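PDB 3JYG: uncharacterized protein from Wolinella succinogenes, which is of unknown function but belongs to the 6-pyruvoyl tetrahydropterin synthase family, carries a zinc ion and forms a trimer. Local coordinates for residues A8-F13 with K45-L50; V163-F168 with R175-N180. All coordinates share one frame; numbering follows the deposited sequence.

How the interactions relate
Both interactions are antiparallel strand pairings in one sheet, and they illustrate how side chains of one face can be tied across neighbouring ladders. Interaction 1 joins strands 3-17 and 40-52 in the sheet interior and is the more buried; interaction 2 pairs 162-169 with 174-180, an outermost strand of the sheet within this chain, which pairs on with a neighbouring subunit, and is partly buried. Strands 40-52 and 162-169 are themselves neighbours, so His49 NE2 of the first contact meets Glu167 OE1 of the second at 2.7 Å, a probable hydrogen bond. Charge is handled differently: a lysine bridges two carboxylates in interaction 1, whereas a guanidinium is layered over a carboxylate in interaction 2.

Interaction 1: A8-F13 with K45-L50; sequences AKEFDF and KVIVHL
Lys9 and Val48 form one hydrogen-bonded pair, and Phe11 with Val46 the next, in an antiparallel beta ladder between the first two strands of the fold. Within each pair the backbones exchange reciprocal N-H to C=O bonds; Lys9 N lies 3.1 Å from Val48 O. The shortest runs from Val46 N to Phe11 O, at 2.7 Å. CA-H groups of the intervening non-hydrogen-bonded pairs add weaker contacts to the same oxygens: Val46 O, already bonded to Phe11 N, also lies 3.2 Å from Glu10 CA.

Apolar contacts gather on the face of Phe11, Val46 and Val48. Phe11 CE1 touches Val48 CG2 at 3.9 Å, and the Phe13 ring presents its CE1 edge to Val46 CG2 at 3.8 Å. Helices 67-77 and 141-155 pack against this side, with Phe69 meeting the Phe11 ring edge-to-face. On the other face, Ala8 CB lies 3.5 Å from His49 ND1.

That second face also carries a salt-bridge network of Glu10, Asp12 and Lys45. The lysine chain bends at CE (chi3 -66°) and again at NZ (chi4 -75°), which brings its ammonium between the two carboxylates. Asp12 lies side by side with Lys45, while Glu10 crosses it at a slant. Asp12 OD1 has a further salt bridge to Lys173 of the second subunit, so this carboxylate has an ammonium at each oxygen, which would favour its ionised form. Lys45 NZ meets Glu10 OE1 from above the carboxylate plane at 3.0 Å, but takes the syn lone pair of Asp12 OD2 at 2.7 Å.

Interaction 2: V163-F168 with R175-N180; sequences VSSVEF and RARVYN
Ser164 O is gripped twice: by Asn180 N at 2.8 Å, which comes from above the carbonyl plane, and by a water that also donates to Asn180 O. The Asn180 side chain adds a second tie. Chi1 of 179° sets CG anti to the backbone N, on the side of Val163, and the amide ND2 donates, near its own plane, to Val163 O at 3.0 Å. Val166 pairs with Val178 and Phe168 with Ala176, each through two backbone bonds.

Ser165, Glu167, Arg177 and Tyr179 share one face, grouped around the guanidinium of Arg177. Its NE donates to Ser165 OG at 3.2 Å, with the hydroxyl oxygen at the edge and in the guanidinium plane. Glu167 approaches over a face instead: its CG lies 3.6 Å from Arg177 NE, and the carboxylate stacks on the guanidinium with the planes only 4° apart. The salt bridge, Glu167 OE1 to Arg177 NH1, is long at 3.6 Å and rests on charge alone, for no N-H points at the oxygen; His49 supplies that oxygen's hydrogen bond. On the opposite face Tyr179 OH lies 3.0 Å above the guanidinium plane, offset toward the rim, while Tyr179 CD1 packs on Ser165 CB at 3.6 Å.

On the other face, Val178 rests on helix 141-155. Strand 174-180 also pairs with a strand of the third subunit, where Arg175 forms a salt bridge to Glu10 of that chain. A C-terminal beta hairpin whose outer strand continues the sheet into the next subunit is typical of the tunnelling fold (T-fold) of this family.

Interaction 1: A8-F13 with K45-L50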
ATOM      1  N   ALA A   8       7.590  -8.264  -1.470  1.00 17.39           N
ATOM      2  CA  ALA A   8       6.215  -8.560  -1.151  1.00 15.99           C
ATOM      3  C   ALA A   8       5.543  -9.126  -2.384  1.00 17.35           C
ATOM      4  O   ALA A   8       5.750  -8.611  -3.506  1.00 16.33           O
ATOM      5  CB  ALA A   8       5.501  -7.322  -0.756  1.00 17.33           C
ATOM      6  N   LYS A   9       4.689 -10.122  -2.178  1.00 16.46           N
ATOM      7  CA  LYS A   9       3.975 -10.682  -3.309  1.00 17.63           C
ATOM      8  C   LYS A   9       2.537 -10.955  -2.931  1.00 16.86           C
ATOM      9  O   LYS A   9       2.278 -11.417  -1.820  1.00 15.77           O
ATOM     10  CB  LYS A   9       4.668 -11.950  -3.811  1.00 17.80           C
ATOM     11  CG  LYS A   9       3.882 -12.648  -4.921  1.00 22.57           C
ATOM     12  CD  LYS A   9       4.735 -13.301  -6.015  1.00 26.44           C
ATOM     13  CE  LYS A   9       3.818 -13.628  -7.203  1.00 29.95           C
ATOM     14  NZ  LYS A   9       4.430 -14.646  -8.102  1.00 30.39           N
ATOM     15  N   GLU A  10       1.644 -10.672  -3.885  1.00 16.62           N
ATOM     16  CA  GLU A  10       0.171 -10.785  -3.776  1.00 16.98           C
ATOM     17  C   GLU A  10      -0.348 -12.116  -4.336  1.00 17.03           C
ATOM     18  O   GLU A  10       0.185 -12.649  -5.340  1.00 16.40           O
ATOM     19  CB  GLU A  10      -0.533  -9.615  -4.504  1.00 15.84           C
ATOM     20  CG  GLU A  10       0.053  -8.222  -4.139  1.00 20.74           C
ATOM     21  CD  GLU A  10      -0.766  -7.025  -4.657  1.00 24.87           C
ATOM     22  OE1 GLU A  10      -1.638  -7.182  -5.547  1.00 25.94           O
ATOM     23  OE2 GLU A  10      -0.537  -5.908  -4.155  1.00 31.48           O
ATOM     24  N   PHE A  11      -1.378 -12.644  -3.671  1.00 16.61           N
ATOM     25  CA  PHE A  11      -2.047 -13.891  -4.082  1.00 17.83           C
ATOM     26  C   PHE A  11      -3.558 -13.721  -3.896  1.00 17.24           C
ATOM     27  O   PHE A  11      -4.011 -13.360  -2.808  1.00 18.09           O
ATOM     28  CB  PHE A  11      -1.558 -15.071  -3.262  1.00 16.15           C
ATOM     29  CG  PHE A  11      -0.069 -15.211  -3.227  1.00 16.40           C
ATOM     30  CD1 PHE A  11       0.690 -14.515  -2.275  1.00 11.59           C
ATOM     31  CD2 PHE A  11       0.585 -16.030  -4.146  1.00 16.22           C
ATOM     32  CE1 PHE A  11       2.086 -14.675  -2.228  1.00 18.18           C
ATOM     33  CE2 PHE A  11       1.980 -16.189  -4.099  1.00 18.47           C
ATOM     34  CZ  PHE A  11       2.716 -15.491  -3.157  1.00 12.42           C
ATOM     35  N   ASP A  12      -4.318 -13.921  -4.967  1.00 17.81           N
ATOM     36  CA  ASP A  12      -5.760 -13.669  -4.967  1.00 19.36           C
ATOM     37  C   ASP A  12      -6.571 -14.967  -4.954  1.00 18.69           C
ATOM     38  O   ASP A  12      -6.119 -15.973  -5.483  1.00 18.39           O
ATOM     39  CB  ASP A  12      -6.123 -12.850  -6.222  1.00 21.33           C
ATOM     40  CG  ASP A  12      -5.342 -11.553  -6.304  1.00 25.14           C
ATOM     41  OD1 ASP A  12      -4.635 -11.332  -7.305  1.00 31.42           O
ATOM     42  OD2 ASP A  12      -5.386 -10.763  -5.352  1.00 27.53           O
ATOM     43  N   PHE A  13      -7.758 -14.943  -4.332  1.00 17.92           N
ATOM     44  CA  PHE A  13      -8.719 -16.057  -4.354  1.00 17.95           C
ATOM     45  C   PHE A  13     -10.093 -15.559  -3.948  1.00 17.71           C
ATOM     46  O   PHE A  13     -10.228 -14.487  -3.368  1.00 19.08           O
ATOM     47  CB  PHE A  13      -8.316 -17.275  -3.474  1.00 17.29           C
ATOM     48  CG  PHE A  13      -8.325 -17.013  -1.951  1.00 18.75           C
ATOM     49  CD1 PHE A  13      -7.302 -16.274  -1.352  1.00 18.88           C
ATOM     50  CD2 PHE A  13      -9.342 -17.532  -1.129  1.00 16.16           C
ATOM     51  CE1 PHE A  13      -7.267 -16.045   0.014  1.00 17.14           C
ATOM     52  CE2 PHE A  13      -9.334 -17.286   0.263  1.00 17.02           C
ATOM     53  CZ  PHE A  13      -8.278 -16.562   0.838  1.00 17.87           C
ATOM     54  N   LYS A  45      -7.330 -11.042  -0.877  1.00 15.22           N
ATOM     55  CA  LYS A  45      -5.953 -10.939  -1.363  1.00 15.73           C
ATOM     56  C   LYS A  45      -4.962 -11.137  -0.223  1.00 14.89           C
ATOM     57  O   LYS A  45      -5.053 -10.449   0.783  1.00 14.38           O
ATOM     58  CB  LYS A  45      -5.745  -9.598  -2.060  1.00 16.75           C
ATOM     59  CG  LYS A  45      -4.322  -9.372  -2.601  1.00 19.94           C
ATOM     60  CD  LYS A  45      -4.180  -7.887  -3.086  1.00 23.67           C
ATOM     61  CE  LYS A  45      -5.060  -7.585  -4.270  1.00 26.23           C
ATOM     62  NZ  LYS A  45      -4.416  -8.242  -5.479  1.00 28.67           N
ATOM     63  N   VAL A  46      -4.054 -12.091  -0.375  1.00 14.31           N
ATOM     64  CA  VAL A  46      -2.971 -12.322   0.601  1.00 14.49           C
ATOM     65  C   VAL A  46      -1.720 -11.551   0.134  1.00 13.78           C
ATOM     66  O   VAL A  46      -1.310 -11.696  -1.036  1.00 13.31           O
ATOM     67  CB  VAL A  46      -2.607 -13.800   0.740  1.00 15.41           C
ATOM     68  CG1 VAL A  46      -1.691 -14.005   1.987  1.00 15.45           C
ATOM     69  CG2 VAL A  46      -3.863 -14.662   0.934  1.00 14.31           C
ATOM     70  N   ILE A  47      -1.099 -10.764   1.019  1.00 13.15           N
ATOM     71  CA  ILE A  47       0.197 -10.173   0.700  1.00 13.07           C
ATOM     72  C   ILE A  47       1.262 -10.647   1.696  1.00 14.58           C
ATOM     73  O   ILE A  47       1.156 -10.360   2.897  1.00 13.73           O
ATOM     74  CB  ILE A  47       0.159  -8.629   0.717  1.00 13.10           C
ATOM     75  CG1 ILE A  47      -1.061  -8.130  -0.054  1.00 15.23           C
ATOM     76  CG2 ILE A  47       1.509  -8.074   0.111  1.00 14.09           C
ATOM     77  CD1 ILE A  47      -1.156  -6.614  -0.239  1.00 17.40           C
ATOM     78  N   VAL A  48       2.281 -11.341   1.185  1.00 14.62           N
ATOM     79  CA  VAL A  48       3.361 -11.918   2.022  1.00 14.83           C
ATOM     80  C   VAL A  48       4.599 -11.015   1.950  1.00 14.91           C
ATOM     81  O   VAL A  48       5.048 -10.701   0.852  1.00 16.06           O
ATOM     82  CB  VAL A  48       3.746 -13.334   1.503  1.00 14.34           C
ATOM     83  CG1 VAL A  48       4.980 -13.895   2.236  1.00 11.70           C
ATOM     84  CG2 VAL A  48       2.580 -14.252   1.615  1.00 14.72           C
ATOM     85  N   HIS A  49       5.121 -10.581   3.093  1.00 14.35           N
ATOM     86  CA  HIS A  49       6.319  -9.742   3.118  1.00 15.50           C
ATOM     87  C   HIS A  49       7.476 -10.537   3.694  1.00 14.98           C
ATOM     88  O   HIS A  49       7.354 -11.117   4.793  1.00 16.00           O
ATOM     89  CB  HIS A  49       6.078  -8.470   3.943  1.00 14.63           C
ATOM     90  CG  HIS A  49       4.951  -7.631   3.438  1.00 17.40           C
ATOM     91  ND1 HIS A  49       5.156  -6.513   2.668  1.00 15.41           N
ATOM     92  CD2 HIS A  49       3.610  -7.743   3.602  1.00 13.15           C
ATOM     93  CE1 HIS A  49       3.984  -5.948   2.406  1.00 18.06           C
ATOM     94  NE2 HIS A  49       3.028  -6.693   2.946  1.00 13.99           N
ATOM     95  N   LEU A  50       8.562 -10.631   2.921  1.00 14.13           N
ATOM     96  CA  LEU A  50       9.697 -11.453   3.300  1.00 13.79           C
ATOM     97  C   LEU A  50      10.835 -10.466   3.447  1.00 15.16           C
ATOM     98  O   LEU A  50      10.831  -9.452   2.743  1.00 14.81           O
ATOM     99  CB  LEU A  50      10.034 -12.485   2.213  1.00 13.43           C
ATOM    100  CG  LEU A  50       8.998 -13.584   1.903  1.00 13.66           C
ATOM    101  CD1 LEU A  50       9.598 -14.644   0.964  1.00 11.31           C
ATOM    102  CD2 LEU A  50       8.474 -14.237   3.227  1.00 11.72           C
TER

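Interaction 2: V163-F168 with R175-N180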
ATOM      1  N   VAL A 163       9.771 -14.120   7.499  1.00 18.97           N
ATOM      2  CA  VAL A 163       8.457 -13.542   7.122  1.00 18.76           C
ATOM      3  C   VAL A 163       8.145 -12.370   8.058  1.00 18.04           C
ATOM      4  O   VAL A 163       7.892 -12.599   9.216  1.00 18.28           O
ATOM      5  CB  VAL A 163       7.299 -14.552   7.302  1.00 18.31           C
ATOM      6  CG1 VAL A 163       5.998 -13.987   6.692  1.00 18.39           C
ATOM      7  CG2 VAL A 163       7.626 -15.869   6.661  1.00 19.38           C
ATOM      8  N   SER A 164       8.117 -11.135   7.564  1.00 17.02           N
ATOM      9  CA  SER A 164       7.965  -9.998   8.457  1.00 17.96           C
ATOM     10  C   SER A 164       6.507  -9.690   8.766  1.00 17.42           C
ATOM     11  O   SER A 164       6.158  -9.277   9.910  1.00 18.60           O
ATOM     12  CB  SER A 164       8.688  -8.772   7.920  1.00 16.60           C
ATOM     13  OG  SER A 164       8.114  -8.435   6.706  1.00 20.99           O
ATOM     14  N   SER A 165       5.649  -9.881   7.774  1.00 16.83           N
ATOM     15  CA  SER A 165       4.202  -9.867   8.020  1.00 16.59           C
ATOM     16  C   SER A 165       3.397 -10.460   6.865  1.00 15.37           C
ATOM     17  O   SER A 165       3.931 -10.731   5.774  1.00 15.88           O
ATOM     18  CB  SER A 165       3.714  -8.440   8.289  1.00 15.88           C
ATOM     19  OG  SER A 165       3.854  -7.645   7.085  1.00 18.95           O
ATOM     20  N   VAL A 166       2.103 -10.649   7.114  1.00 14.99           N
ATOM     21  CA  VAL A 166       1.163 -11.055   6.073  1.00 14.79           C
ATOM     22  C   VAL A 166      -0.029 -10.118   6.137  1.00 14.61           C
ATOM     23  O   VAL A 166      -0.508  -9.797   7.219  1.00 14.22           O
ATOM     24  CB  VAL A 166       0.666 -12.456   6.371  1.00 14.63           C
ATOM     25  CG1 VAL A 166      -0.530 -12.833   5.486  1.00 14.78           C
ATOM     26  CG2 VAL A 166       1.798 -13.434   6.204  1.00 12.26           C
ATOM     27  N   GLU A 167      -0.477  -9.647   4.989  1.00 14.10           N
ATOM     28  CA  GLU A 167      -1.691  -8.853   4.916  1.00 13.94           C
ATOM     29  C   GLU A 167      -2.794  -9.715   4.311  1.00 14.38           C
ATOM     30  O   GLU A 167      -2.555 -10.539   3.413  1.00 13.61           O
ATOM     31  CB  GLU A 167      -1.516  -7.609   4.026  1.00 14.96           C
ATOM     32  CG  GLU A 167      -0.415  -6.652   4.476  1.00 17.05           C
ATOM     33  CD  GLU A 167      -0.316  -5.438   3.558  1.00 23.81           C
ATOM     34  OE1 GLU A 167       0.730  -5.310   2.875  1.00 24.07           O
ATOM     35  OE2 GLU A 167      -1.308  -4.664   3.485  1.00 24.45           O
ATOM     36  N   PHE A 168      -4.001  -9.513   4.798  1.00 14.78           N
ATOM     37  CA  PHE A 168      -5.164 -10.123   4.150  1.00 15.73           C
ATOM     38  C   PHE A 168      -6.251  -9.068   3.909  1.00 16.55           C
ATOM     39  O   PHE A 168      -6.777  -8.464   4.868  1.00 15.25           O
ATOM     40  CB  PHE A 168      -5.657 -11.349   4.915  1.00 15.22           C
ATOM     41  CG  PHE A 168      -6.781 -12.067   4.211  1.00 16.19           C
ATOM     42  CD1 PHE A 168      -6.515 -12.899   3.108  1.00 20.35           C
ATOM     43  CD2 PHE A 168      -8.101 -11.852   4.596  1.00 16.80           C
ATOM     44  CE1 PHE A 168      -7.581 -13.538   2.404  1.00 18.66           C
ATOM     45  CE2 PHE A 168      -9.174 -12.478   3.882  1.00 17.07           C
ATOM     46  CZ  PHE A 168      -8.893 -13.346   2.819  1.00 16.71           C
ATOM     47  N   ARG A 175      -8.689  -4.177   5.296  1.00 20.08           N
ATOM     48  CA  ARG A 175      -7.665  -5.190   5.376  1.00 18.76           C
ATOM     49  C   ARG A 175      -7.041  -5.324   6.757  1.00 18.05           C
ATOM     50  O   ARG A 175      -7.130  -4.417   7.587  1.00 17.56           O
ATOM     51  CB  ARG A 175      -6.590  -4.903   4.354  1.00 19.12           C
ATOM     52  CG  ARG A 175      -5.920  -3.573   4.508  1.00 21.56           C
ATOM     53  CD  ARG A 175      -5.276  -3.214   3.164  1.00 30.90           C
ATOM     54  NE  ARG A 175      -4.766  -1.852   3.170  1.00 38.89           N
ATOM     55  CZ  ARG A 175      -5.373  -0.785   2.647  1.00 40.76           C
ATOM     56  NH1 ARG A 175      -4.763   0.382   2.748  1.00 38.88           N
ATOM     57  NH2 ARG A 175      -6.552  -0.880   2.013  1.00 42.31           N
ATOM     58  N   ALA A 176      -6.462  -6.493   6.977  1.00 16.22           N
ATOM     59  CA  ALA A 176      -5.803  -6.853   8.197  1.00 15.36           C
ATOM     60  C   ALA A 176      -4.345  -7.098   7.884  1.00 15.75           C
ATOM     61  O   ALA A 176      -3.968  -7.392   6.750  1.00 14.29           O
ATOM     62  CB  ALA A 176      -6.417  -8.098   8.776  1.00 15.13           C
ATOM     63  N   ARG A 177      -3.522  -6.973   8.914  1.00 16.05           N
ATOM     64  CA  ARG A 177      -2.119  -7.230   8.783  1.00 16.62           C
ATOM     65  C   ARG A 177      -1.712  -7.825  10.138  1.00 16.46           C
ATOM     66  O   ARG A 177      -2.233  -7.431  11.214  1.00 13.66           O
ATOM     67  CB  ARG A 177      -1.387  -5.939   8.480  1.00 17.23           C
ATOM     68  CG  ARG A 177       0.081  -6.111   7.968  1.00 20.50           C
ATOM     69  CD  ARG A 177       0.617  -4.856   7.289  1.00 21.39           C
ATOM     70  NE  ARG A 177       1.934  -5.138   6.751  1.00 25.67           N
ATOM     71  CZ  ARG A 177       2.632  -4.355   5.943  1.00 26.55           C
ATOM     72  NH1 ARG A 177       2.114  -3.218   5.484  1.00 27.62           N
ATOM     73  NH2 ARG A 177       3.843  -4.741   5.557  1.00 22.89           N
ATOM     74  N   VAL A 178      -0.879  -8.855  10.053  1.00 16.15           N
ATOM     75  CA  VAL A 178      -0.282  -9.399  11.254  1.00 17.51           C
ATOM     76  C   VAL A 178       1.249  -9.358  11.080  1.00 18.56           C
ATOM     77  O   VAL A 178       1.786  -9.859  10.089  1.00 18.26           O
ATOM     78  CB  VAL A 178      -0.800 -10.825  11.550  1.00 17.23           C
ATOM     79  CG1 VAL A 178      -0.090 -11.386  12.794  1.00 18.69           C
ATOM     80  CG2 VAL A 178      -2.357 -10.853  11.733  1.00 14.86           C
ATOM     81  N   TYR A 179       1.921  -8.753  12.061  1.00 20.34           N
ATOM     82  CA  TYR A 179       3.334  -8.515  12.039  1.00 22.45           C
ATOM     83  C   TYR A 179       4.029  -9.549  12.908  1.00 24.37           C
ATOM     84  O   TYR A 179       3.661  -9.756  14.062  1.00 23.29           O
ATOM     85  CB  TYR A 179       3.648  -7.122  12.604  1.00 22.40           C
ATOM     86  CG  TYR A 179       3.426  -6.029  11.619  1.00 24.63           C
ATOM     87  CD1 TYR A 179       4.369  -5.760  10.612  1.00 26.75           C
ATOM     88  CD2 TYR A 179       2.283  -5.246  11.675  1.00 24.19           C
ATOM     89  CE1 TYR A 179       4.143  -4.718   9.673  1.00 28.78           C
ATOM     90  CE2 TYR A 179       2.074  -4.223  10.749  1.00 25.04           C
ATOM     91  CZ  TYR A 179       2.987  -3.983   9.773  1.00 24.12           C
ATOM     92  OH  TYR A 179       2.750  -2.971   8.899  1.00 34.29           O
ATOM     93  N   ASN A 180       5.045 -10.168  12.326  1.00 27.07           N
ATOM     94  CA  ASN A 180       5.893 -11.086  13.020  1.00 29.93           C
ATOM     95  C   ASN A 180       6.968 -10.247  13.697  1.00 32.57           C
ATOM     96  O   ASN A 180       8.071 -10.035  13.147  1.00 32.99           O
ATOM     97  CB  ASN A 180       6.500 -12.089  12.048  1.00 30.41           C
ATOM     98  CG  ASN A 180       7.416 -13.061  12.727  1.00 29.52           C
ATOM     99  OD1 ASN A 180       7.449 -13.128  13.946  1.00 28.98           O
ATOM    100  ND2 ASN A 180       8.189 -13.800  11.944  1.00 28.10           N
TER
HETATM  101  O   HOH W   1       7.744  -7.347  11.448  1.00 35.56           O